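Local atomic coordinates of endolysin 2638A (Staphylococcus phage 2638A, PDB entry 7AQH), a protein that degrades the peptidoglycan of the staphylococcal host to release phage progeny, and is represented here by its C-terminal SH3b cell wall-binding domain. Residues Y51-K56 / W62-T67; K3-K6 / W10-A13; T28-P33 / P38-L43; P76-D81 / G85-L90. All coordinates share one frame; numbering follows the deposited sequence.

Contact 1: Y51-K56 / W62-T67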
# COMPACT_ATOMS: atom_id res chain seq x y z
N TYR A 51 -1.79 9.15 -1.36
CA TYR A 51 -2.76 8.08 -1.39
C TYR A 51 -4.08 8.56 -0.80
O TYR A 51 -4.13 9.53 -0.04
CB TYR A 51 -2.24 6.87 -0.62
CG TYR A 51 -1.99 7.15 0.85
CD1 TYR A 51 -0.78 7.66 1.29
CD2 TYR A 51 -2.97 6.89 1.80
CE1 TYR A 51 -0.54 7.91 2.63
CE2 TYR A 51 -2.75 7.14 3.15
CZ TYR A 51 -1.53 7.65 3.55
OH TYR A 51 -1.31 7.90 4.89
N ASP A 52 -5.15 7.85 -1.15
CA ASP A 52 -6.49 8.18 -0.69
C ASP A 52 -7.15 7.05 0.07
O ASP A 52 -8.28 7.22 0.55
CB ASP A 52 -7.37 8.59 -1.88
CG ASP A 52 -7.38 7.55 -2.98
OD1 ASP A 52 -6.95 6.40 -2.73
OD2 ASP A 52 -7.81 7.87 -4.11
N GLU A 53 -6.50 5.89 0.18
CA GLU A 53 -7.08 4.75 0.86
C GLU A 53 -5.95 3.86 1.37
O GLU A 53 -4.90 3.74 0.74
CB GLU A 53 -8.00 3.95 -0.07
CG GLU A 53 -8.81 2.87 0.62
CD GLU A 53 -9.63 2.05 -0.36
OE1 GLU A 53 -9.18 1.87 -1.51
OE2 GLU A 53 -10.73 1.59 0.02
N VAL A 54 -6.19 3.24 2.53
CA VAL A 54 -5.24 2.33 3.15
C VAL A 54 -5.89 0.96 3.25
O VAL A 54 -7.08 0.85 3.56
CB VAL A 54 -4.79 2.82 4.54
CG1 VAL A 54 -3.73 1.90 5.11
CG2 VAL A 54 -4.27 4.25 4.45
N GLN A 55 -5.11 -0.09 2.99
CA GLN A 55 -5.60 -1.45 3.04
C GLN A 55 -4.68 -2.32 3.88
O GLN A 55 -3.49 -2.03 4.03
CB GLN A 55 -5.73 -2.06 1.63
CG GLN A 55 -6.63 -1.28 0.69
CD GLN A 55 -5.92 -0.10 0.05
OE1 GLN A 55 -4.69 -0.04 0.03
NE2 GLN A 55 -6.69 0.84 -0.49
N LYS A 56 -5.25 -3.38 4.44
CA LYS A 56 -4.51 -4.39 5.20
C LYS A 56 -4.86 -5.75 4.60
O LYS A 56 -6.00 -6.20 4.72
CB LYS A 56 -4.85 -4.34 6.69
CG LYS A 56 -4.35 -3.10 7.40
CD LYS A 56 -4.66 -3.16 8.89
CE LYS A 56 -6.15 -3.31 9.14
NZ LYS A 56 -6.47 -3.32 10.59
N TRP A 62 -1.23 -1.55 3.06
CA TRP A 62 -1.09 -0.97 1.73
C TRP A 62 -1.71 0.42 1.69
O TRP A 62 -2.60 0.76 2.48
CB TRP A 62 -1.76 -1.85 0.66
CG TRP A 62 -1.26 -3.26 0.63
CD1 TRP A 62 -1.46 -4.22 1.58
CD2 TRP A 62 -0.47 -3.88 -0.40
NE1 TRP A 62 -0.86 -5.40 1.21
CE2 TRP A 62 -0.24 -5.21 -0.00
CE3 TRP A 62 0.05 -3.43 -1.61
CZ2 TRP A 62 0.49 -6.10 -0.78
CZ3 TRP A 62 0.79 -4.32 -2.38
CH2 TRP A 62 1.00 -5.64 -1.97
N VAL A 63 -1.21 1.23 0.76
CA VAL A 63 -1.81 2.52 0.42
C VAL A 63 -2.08 2.52 -1.08
O VAL A 63 -1.28 1.97 -1.86
CB VAL A 63 -0.92 3.71 0.82
CG1 VAL A 63 -0.60 3.66 2.30
CG2 VAL A 63 0.35 3.72 -0.02
N SER A 64 -3.19 3.12 -1.49
CA SER A 64 -3.61 3.10 -2.88
C SER A 64 -3.86 4.52 -3.37
O SER A 64 -4.17 5.42 -2.58
CB SER A 64 -4.87 2.26 -3.08
OG SER A 64 -5.98 2.83 -2.41
N TRP A 65 -3.71 4.71 -4.67
CA TRP A 65 -4.00 5.98 -5.31
C TRP A 65 -4.28 5.72 -6.78
O TRP A 65 -4.03 4.63 -7.30
CB TRP A 65 -2.83 6.96 -5.16
CG TRP A 65 -1.62 6.57 -5.96
CD1 TRP A 65 -1.33 6.95 -7.24
CD2 TRP A 65 -0.55 5.72 -5.54
NE1 TRP A 65 -0.15 6.39 -7.64
CE2 TRP A 65 0.35 5.63 -6.62
CE3 TRP A 65 -0.27 5.02 -4.36
CZ2 TRP A 65 1.52 4.87 -6.55
CZ3 TRP A 65 0.89 4.27 -4.30
CH2 TRP A 65 1.77 4.20 -5.38
N GLU A 66 -4.82 6.73 -7.45
CA GLU A 66 -5.07 6.66 -8.88
C GLU A 66 -3.97 7.42 -9.62
O GLU A 66 -3.55 8.49 -9.18
CB GLU A 66 -6.44 7.24 -9.23
CG GLU A 66 -7.62 6.41 -8.75
CD GLU A 66 -7.97 6.67 -7.29
OE1 GLU A 66 -7.38 7.59 -6.69
OE2 GLU A 66 -8.83 5.95 -6.75
N THR A 67 -3.52 6.86 -10.73
CA THR A 67 -2.50 7.49 -11.55
C THR A 67 -3.13 8.48 -12.52
O THR A 67 -4.35 8.67 -12.55
CB THR A 67 -1.69 6.43 -12.29
OG1 THR A 67 -2.54 5.71 -13.19
CG2 THR A 67 -1.05 5.45 -11.31

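Contact 2: K3-K6 / W10-A13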
# COMPACT_ATOMS: atom_id res chain seq x y z
N LYS A 3 -13.08 -1.00 7.34
CA LYS A 3 -14.14 -1.81 6.75
C LYS A 3 -13.49 -2.92 5.93
O LYS A 3 -12.41 -2.74 5.37
CB LYS A 3 -15.08 -0.97 5.88
CG LYS A 3 -16.01 -0.06 6.67
CD LYS A 3 -16.89 0.76 5.73
CE LYS A 3 -17.90 -0.12 5.02
NZ LYS A 3 -18.70 0.65 4.02
N GLN A 4 -14.17 -4.06 5.88
CA GLN A 4 -13.71 -5.23 5.15
C GLN A 4 -14.69 -5.54 4.03
O GLN A 4 -15.91 -5.51 4.23
CB GLN A 4 -13.56 -6.43 6.10
CG GLN A 4 -12.92 -7.66 5.49
CD GLN A 4 -12.78 -8.78 6.49
OE1 GLN A 4 -11.95 -9.67 6.33
NE2 GLN A 4 -13.59 -8.74 7.54
N ASN A 5 -14.16 -5.85 2.85
CA ASN A 5 -15.00 -6.17 1.70
C ASN A 5 -15.18 -7.68 1.57
O ASN A 5 -14.74 -8.46 2.43
CB ASN A 5 -14.42 -5.53 0.44
CG ASN A 5 -13.03 -6.05 0.11
OD1 ASN A 5 -12.76 -7.25 0.19
ND2 ASN A 5 -12.14 -5.14 -0.27
N LYS A 6 -15.82 -8.11 0.48
CA LYS A 6 -16.12 -9.52 0.31
C LYS A 6 -14.86 -10.37 0.22
O LYS A 6 -14.86 -11.52 0.68
CB LYS A 6 -16.99 -9.74 -0.92
CG LYS A 6 -17.37 -11.20 -1.11
CD LYS A 6 -18.26 -11.38 -2.32
CE LYS A 6 -18.62 -12.85 -2.52
NZ LYS A 6 -17.41 -13.65 -2.91
N TRP A 10 -9.13 -5.41 4.17
CA TRP A 10 -9.41 -4.31 5.09
C TRP A 10 -9.03 -3.00 4.42
O TRP A 10 -7.88 -2.81 4.01
CB TRP A 10 -8.62 -4.50 6.39
CG TRP A 10 -9.06 -5.68 7.21
CD1 TRP A 10 -8.48 -6.91 7.25
CD2 TRP A 10 -10.18 -5.73 8.11
NE1 TRP A 10 -9.16 -7.73 8.12
CE2 TRP A 10 -10.21 -7.03 8.66
CE3 TRP A 10 -11.16 -4.81 8.50
CZ2 TRP A 10 -11.18 -7.43 9.57
CZ3 TRP A 10 -12.12 -5.21 9.41
CH2 TRP A 10 -12.12 -6.51 9.94
N TYR A 11 -10.00 -2.09 4.31
CA TYR A 11 -9.76 -0.80 3.68
C TYR A 11 -10.30 0.31 4.58
O TYR A 11 -11.18 0.09 5.42
CB TYR A 11 -10.41 -0.71 2.29
CG TYR A 11 -11.92 -0.71 2.30
CD1 TYR A 11 -12.64 0.48 2.33
CD2 TYR A 11 -12.64 -1.90 2.26
CE1 TYR A 11 -14.02 0.49 2.33
CE2 TYR A 11 -14.02 -1.90 2.26
CZ TYR A 11 -14.71 -0.71 2.29
OH TYR A 11 -16.08 -0.70 2.29
N LYS A 12 -9.74 1.50 4.40
CA LYS A 12 -10.16 2.67 5.16
C LYS A 12 -9.78 3.93 4.40
O LYS A 12 -8.70 3.99 3.80
CB LYS A 12 -9.53 2.68 6.55
CG LYS A 12 -9.75 3.97 7.32
CD LYS A 12 -8.85 4.05 8.54
CE LYS A 12 -7.38 3.98 8.14
NZ LYS A 12 -6.48 4.01 9.32
N ALA A 13 -10.66 4.92 4.43
CA ALA A 13 -10.38 6.19 3.77
C ALA A 13 -9.34 6.97 4.57
O ALA A 13 -9.39 7.02 5.80
CB ALA A 13 -11.66 7.01 3.61

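Contact 3: T28-P33 / P38-L43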
# COMPACT_ATOMS: atom_id res chain seq x y z
N THR A 28 5.21 -1.80 -6.62
CA THR A 28 3.79 -1.49 -6.68
C THR A 28 3.06 -2.51 -7.54
O THR A 28 3.65 -3.13 -8.44
CB THR A 28 3.55 -0.08 -7.22
OG1 THR A 28 4.06 0.01 -8.56
CG2 THR A 28 4.25 0.95 -6.35
N ARG A 29 1.77 -2.68 -7.27
CA ARG A 29 0.95 -3.69 -7.92
C ARG A 29 -0.29 -3.05 -8.52
O ARG A 29 -0.71 -1.96 -8.12
CB ARG A 29 0.54 -4.80 -6.94
CG ARG A 29 1.70 -5.51 -6.27
CD ARG A 29 2.46 -6.39 -7.25
NE ARG A 29 3.64 -7.00 -6.64
CZ ARG A 29 4.44 -7.87 -7.26
NH1 ARG A 29 4.18 -8.25 -8.50
NH2 ARG A 29 5.49 -8.37 -6.62
N TYR A 30 -0.88 -3.74 -9.49
CA TYR A 30 -2.16 -3.33 -10.06
C TYR A 30 -3.30 -4.11 -9.40
O TYR A 30 -3.09 -5.02 -8.59
CB TYR A 30 -2.16 -3.53 -11.58
CG TYR A 30 -1.36 -2.50 -12.36
CD1 TYR A 30 -1.67 -1.15 -12.28
CD2 TYR A 30 -0.30 -2.88 -13.18
CE1 TYR A 30 -0.94 -0.20 -12.99
CE2 TYR A 30 0.43 -1.94 -13.89
CZ TYR A 30 0.11 -0.60 -13.79
OH TYR A 30 0.83 0.33 -14.50
N LYS A 31 -4.53 -3.73 -9.76
CA LYS A 31 -5.74 -4.45 -9.37
C LYS A 31 -6.03 -4.34 -7.87
O LYS A 31 -7.10 -3.84 -7.49
CB LYS A 31 -5.68 -5.92 -9.78
CG LYS A 31 -5.65 -6.15 -11.29
CD LYS A 31 -5.53 -7.64 -11.61
CE LYS A 31 -6.87 -8.33 -11.37
NZ LYS A 31 -6.84 -9.73 -11.87
N GLY A 32 -5.11 -4.80 -7.02
CA GLY A 32 -5.35 -4.79 -5.60
C GLY A 32 -4.11 -4.94 -4.73
O GLY A 32 -2.99 -5.12 -5.21
N PRO A 33 -4.31 -4.86 -3.40
CA PRO A 33 -3.20 -4.96 -2.43
C PRO A 33 -2.79 -6.40 -2.17
O PRO A 33 -2.92 -6.95 -1.07
CB PRO A 33 -3.81 -4.30 -1.18
CG PRO A 33 -5.26 -4.67 -1.27
CD PRO A 33 -5.61 -4.64 -2.74
N PRO A 38 -0.23 -8.31 -10.89
CA PRO A 38 0.84 -7.82 -11.77
C PRO A 38 1.52 -6.59 -11.19
O PRO A 38 0.89 -5.75 -10.55
CB PRO A 38 0.09 -7.49 -13.07
CG PRO A 38 -1.16 -8.30 -13.01
CD PRO A 38 -1.54 -8.35 -11.56
N GLN A 39 2.83 -6.50 -11.42
CA GLN A 39 3.60 -5.37 -10.92
C GLN A 39 3.30 -4.11 -11.72
O GLN A 39 3.18 -4.14 -12.94
CB GLN A 39 5.10 -5.69 -10.98
CG GLN A 39 5.99 -4.54 -10.54
CD GLN A 39 7.45 -4.95 -10.43
OE1 GLN A 39 7.79 -6.13 -10.57
NE2 GLN A 39 8.32 -3.98 -10.19
N ALA A 40 3.18 -2.99 -11.01
CA ALA A 40 2.88 -1.70 -11.62
C ALA A 40 4.08 -0.76 -11.68
O ALA A 40 3.95 0.35 -12.20
CB ALA A 40 1.72 -1.02 -10.87
N GLY A 41 5.23 -1.17 -11.15
CA GLY A 41 6.42 -0.36 -11.13
C GLY A 41 7.09 -0.40 -9.78
O GLY A 41 6.74 -1.21 -8.91
N VAL A 42 8.07 0.48 -9.59
CA VAL A 42 8.82 0.55 -8.34
C VAL A 42 8.96 2.01 -7.94
O VAL A 42 9.45 2.83 -8.73
CB VAL A 42 10.21 -0.10 -8.45
CG1 VAL A 42 11.02 0.16 -7.19
CG2 VAL A 42 10.07 -1.59 -8.71
N LEU A 43 8.52 2.35 -6.73
CA LEU A 43 8.71 3.68 -6.17
C LEU A 43 10.01 3.69 -5.37
O LEU A 43 10.13 2.99 -4.36
CB LEU A 43 7.52 4.08 -5.30
CG LEU A 43 7.36 5.59 -5.05
CD1 LEU A 43 7.10 6.32 -6.36
CD2 LEU A 43 6.24 5.85 -4.06

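Contact 4: P76-D81 / G85-L90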
# COMPACT_ATOMS: atom_id res chain seq x y z
N PRO A 76 2.63 -1.64 -0.65
CA PRO A 76 2.82 -2.01 0.75
C PRO A 76 3.67 -0.97 1.47
O PRO A 76 4.56 -0.35 0.89
CB PRO A 76 3.53 -3.36 0.68
CG PRO A 76 4.28 -3.30 -0.61
CD PRO A 76 3.43 -2.49 -1.56
N VAL A 77 3.39 -0.79 2.76
CA VAL A 77 4.07 0.24 3.54
C VAL A 77 4.57 -0.33 4.86
O VAL A 77 5.33 0.33 5.58
CB VAL A 77 3.14 1.44 3.77
CG1 VAL A 77 2.80 2.12 2.45
CG2 VAL A 77 1.88 1.01 4.50
N ARG A 78 4.14 -1.54 5.20
CA ARG A 78 4.57 -2.15 6.46
C ARG A 78 3.98 -3.55 6.55
O ARG A 78 2.95 -3.85 5.94
CB ARG A 78 4.16 -1.31 7.66
CG ARG A 78 2.67 -1.30 7.95
CD ARG A 78 2.28 -0.12 8.83
NE ARG A 78 3.18 0.01 9.98
CZ ARG A 78 3.08 0.98 10.88
NH1 ARG A 78 2.13 1.89 10.78
NH2 ARG A 78 3.93 1.02 11.90
N THR A 79 4.64 -4.39 7.34
CA THR A 79 4.14 -5.74 7.57
C THR A 79 2.94 -5.71 8.51
O THR A 79 2.75 -4.79 9.30
CB THR A 79 5.24 -6.63 8.15
OG1 THR A 79 5.63 -6.13 9.44
CG2 THR A 79 6.45 -6.65 7.23
N TRP A 80 2.11 -6.76 8.41
CA TRP A 80 0.87 -6.82 9.16
C TRP A 80 0.54 -8.27 9.48
O TRP A 80 0.44 -9.09 8.57
CB TRP A 80 -0.27 -6.16 8.37
CG TRP A 80 -1.63 -6.38 8.95
CD1 TRP A 80 -2.13 -5.85 10.10
CD2 TRP A 80 -2.68 -7.18 8.39
NE1 TRP A 80 -3.42 -6.28 10.30
CE2 TRP A 80 -3.78 -7.09 9.26
CE3 TRP A 80 -2.79 -7.97 7.24
CZ2 TRP A 80 -4.98 -7.76 9.02
CZ3 TRP A 80 -3.99 -8.63 7.00
CH2 TRP A 80 -5.06 -8.52 7.88
N ASP A 81 0.38 -8.57 10.77
CA ASP A 81 -0.01 -9.90 11.21
C ASP A 81 -1.52 -9.94 11.36
O ASP A 81 -2.08 -9.30 12.26
CB ASP A 81 0.68 -10.26 12.52
CG ASP A 81 0.51 -11.72 12.90
OD1 ASP A 81 -0.43 -12.36 12.40
OD2 ASP A 81 1.32 -12.22 13.71
N GLY A 85 -2.86 -8.44 14.60
CA GLY A 85 -2.93 -7.02 14.33
C GLY A 85 -1.64 -6.25 14.53
O GLY A 85 -1.65 -5.02 14.41
N LYS A 86 -0.54 -6.94 14.82
CA LYS A 86 0.75 -6.27 15.01
C LYS A 86 1.29 -5.78 13.67
O LYS A 86 1.33 -6.53 12.69
CB LYS A 86 1.74 -7.23 15.67
CG LYS A 86 3.14 -6.65 15.85
CD LYS A 86 3.13 -5.49 16.84
CE LYS A 86 4.53 -4.99 17.13
NZ LYS A 86 5.24 -4.55 15.89
N VAL A 87 1.70 -4.51 13.62
CA VAL A 87 2.26 -3.92 12.41
C VAL A 87 3.74 -3.67 12.60
O VAL A 87 4.21 -3.37 13.71
CB VAL A 87 1.52 -2.63 12.02
CG1 VAL A 87 0.11 -2.94 11.53
CG2 VAL A 87 1.48 -1.66 13.19
N GLY A 88 4.49 -3.78 11.50
CA GLY A 88 5.93 -3.61 11.52
C GLY A 88 6.37 -2.18 11.29
O GLY A 88 5.58 -1.24 11.27
N LYS A 89 7.68 -2.02 11.11
CA LYS A 89 8.27 -0.72 10.84
C LYS A 89 7.70 -0.13 9.55
O LYS A 89 7.45 -0.85 8.58
CB LYS A 89 9.79 -0.85 10.70
CG LYS A 89 10.53 0.47 10.61
CD LYS A 89 12.04 0.27 10.51
CE LYS A 89 12.59 -0.48 11.71
NZ LYS A 89 14.07 -0.62 11.61
N LEU A 90 7.48 1.18 9.55
CA LEU A 90 6.99 1.86 8.37
C LEU A 90 8.12 2.05 7.38
O LEU A 90 9.24 2.43 7.75
CB LEU A 90 6.39 3.22 8.74
CG LEU A 90 5.44 3.84 7.71
CD1 LEU A 90 4.24 2.93 7.47
CD2 LEU A 90 5.00 5.22 8.17
O HOH W 1 4.23 -7.48 11.40
O HOH W 2 7.10 -3.59 8.44

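Contact 1: Y51-K56 / W62-T67
Val63 sets its CG1 methyl over the middle of the Tyr51 ring, 3.9 Å from the ring centroid to CG1 and only 6° off the ring normal, a CH-pi contact backed by Val63 CB against Tyr51 CG. On the other face of the hairpin the side chains of Glu53, Gln55, Trp62 and Ser64 meet. Gln55 bends at chi2 (82°) and turns its amide back across the strand pair, so that NE2 donates to Ser64 OG at 2.9 Å, with the hydroxyl close to the amide plane; the same NE2 makes a weak bond to Glu53 OE1. Gln55 O lies at the edge of the Trp62 indole, whose NE1 is held by the carbonyl of Phe57.

Behind these side chains, antiparallel pairing fixes the register. Gln55 and Trp62 form a hydrogen-bonded pair, Val54 faces Val63 in a non-hydrogen-bonded one, and Ser64 N donates to Glu53 O at 2.9 Å. Where the chain turns its corner, Asp52 N reaches Ser64 O at 3.0 Å. The Tyr51 hydroxyl is tied outside the hairpin to Glu14.

Near the corner, Asp52 OD2 and Glu66 OE1 approach to 2.6 Å, the two carboxylate planes 67° apart. Two acid oxygens this near imply that one group probably carries a proton, with a raised pKa likely.

Contact 2: K3-K6 / W10-A13
The indole of Trp10 has the side chain of Gln4 laid across one face. Gln4 CB stands 3.8 Å from the centroid of the six-membered ring, 13° off its normal, and the terminal amide continues over the same face, offset toward the rim, with NE2 3.4 Å from Trp10 CZ2. Amide and indole planes are 20° apart, a stacked placement. It follows from the extended glutamine chain, whose CG is anti to the backbone N (chi1 -172°) and carries the amide along the ring.

The phenol of Tyr11 is covered in a similar way by Lys3. Lys3 CB sits over the face as a CH-pi contact, 4.0 Å from the ring centroid, and the aliphatic chain then runs alongside the tyrosine in the same direction until CE comes 3.3 Å from Tyr11 OH. At the edge of this ring lies Asn5 N, while the Asn5 side chain turns its OD1 to the backbone N of Ile9 in the connecting loop. Tyr11 also packs on Glu53 and Gln55 of strand 53-57.

Beneath the side chains, Lys3 and Tyr11 form a hydrogen-bonded antiparallel pair: Tyr11 N donates to Lys3 O at 2.7 Å and Lys3 N to Tyr11 O at 2.9 Å. Gln4 and Trp10 are the next, non-hydrogen-bonded pair, so the two aromatic residues fall on alternate faces. This is a short beta hairpin in which the N-terminal strand 3-4 is added to the start of strand 10-20 in the SH3b domain.

Contact 3: T28-P33 / P38-L43
Strands 28-30 and 39-43 run antiparallel, their axes 3.9 Å apart at closest approach and their directions 156° apart. Backbone bonds run from Ala40 N to Thr28 O (2.6 Å) and from Tyr30 N to Pro38 O (2.9 Å). Ala40 places its methyl over the centre of the Tyr30 ring, CB 3.3 Å from the ring centroid, 8° off the normal, in a close CH-pi contact; Ala40 CA approaches the same face near CE2. Tyr30 CG stands anti to the carbonyl carbon (chi1 -75°), which brings the ring across to the partner strand. Thr28 binds Gly41 O through its backbone N at 2.8 Å and, weakly, through OG1. Arg29 bends at chi2 so that NH1 comes 3.7 Å from Gln39 CB, and NH1 makes a weak bond to the carbonyl of His37. Lys31 CD rests against Pro38 CD.

Strand 26-30 also pairs with strand 72-77: Arg29 bonds through its backbone with Tyr74, Thr28 packs on Val73 and Met75, and Leu43 also reaches Met75, while Pro33, in the connecting loop, packs on Tyr74.

Contact 4: P76-D81 / G85-L90
Past the corner that follows strand 72-77, at Arg78, the chain of the SH3b domain doubles back on itself in an irregular hairpin-like excursion before it reaches strand 92-93. The two arms, 77-81 and 85-90, point 155° apart and share a single backbone bridge, between Trp80 and Val87.

Arg78 makes the central side-chain contact. Its guanidinium takes hold of one carbonyl side-on: NE and NH2 both donate to Gly88 O, at 3.0 and 2.9 Å, and that oxygen lies 1° out of the guanidinium plane. Val87 covers one face of the group, with CG2 over its centre, and Leu90 CD1 lies over the opposite face, offset toward CD and NH1, so aliphatic side chains lie over both faces while the pair of hydrogen bonds limits its rotation. The bend at chi3 (-47°) turns the guanidinium toward Gly88. Leu90 CD1 also touches Val77 CB, and Val87 CG1 meets the edge of the Trp80 indole at CD1.

Backbone bonds close the excursion toward its tip: Gly88 N donates to Thr79 O, Asp81 N to Lys86 O, and Gly85 N to Asp81 O at 2.6 Å. Asp81 OD1 accepts from Lys83 N in the turn. Outside the two arms, Lys89 NZ pairs with the sulfonate of a bound HEPES molecule, probably from the crystallisation liquor. A water bridges the arms near the corner, accepting from Thr79 N at 2.8 Å and donating to Lys89 O, also at 2.8 Å.

The contacts follow one another along the chain, and all four reach one curled antiparallel sheet, contact 4 through strand 72-77. Contact 1, centred about 6 Å from the middle of the domain, touches all the others. Strand 53-57 pairs with strand 10-20 of contact 2, Lys56 N lying 2.7 Å from Trp10 O. Trp62 CG lies 3.3 Å from Pro33 CB of contact 3, and Trp62 CE3 also meets Pro76 N of contact 4. Trp10 CD1 and Trp80 CH2 join contacts 2 and 4 at 3.8 Å. Contacts 3 and 4 lie on opposite sides of the centre, about 18 Å between centres. The zinc-dependent amidase belongs to another domain of the endolysin.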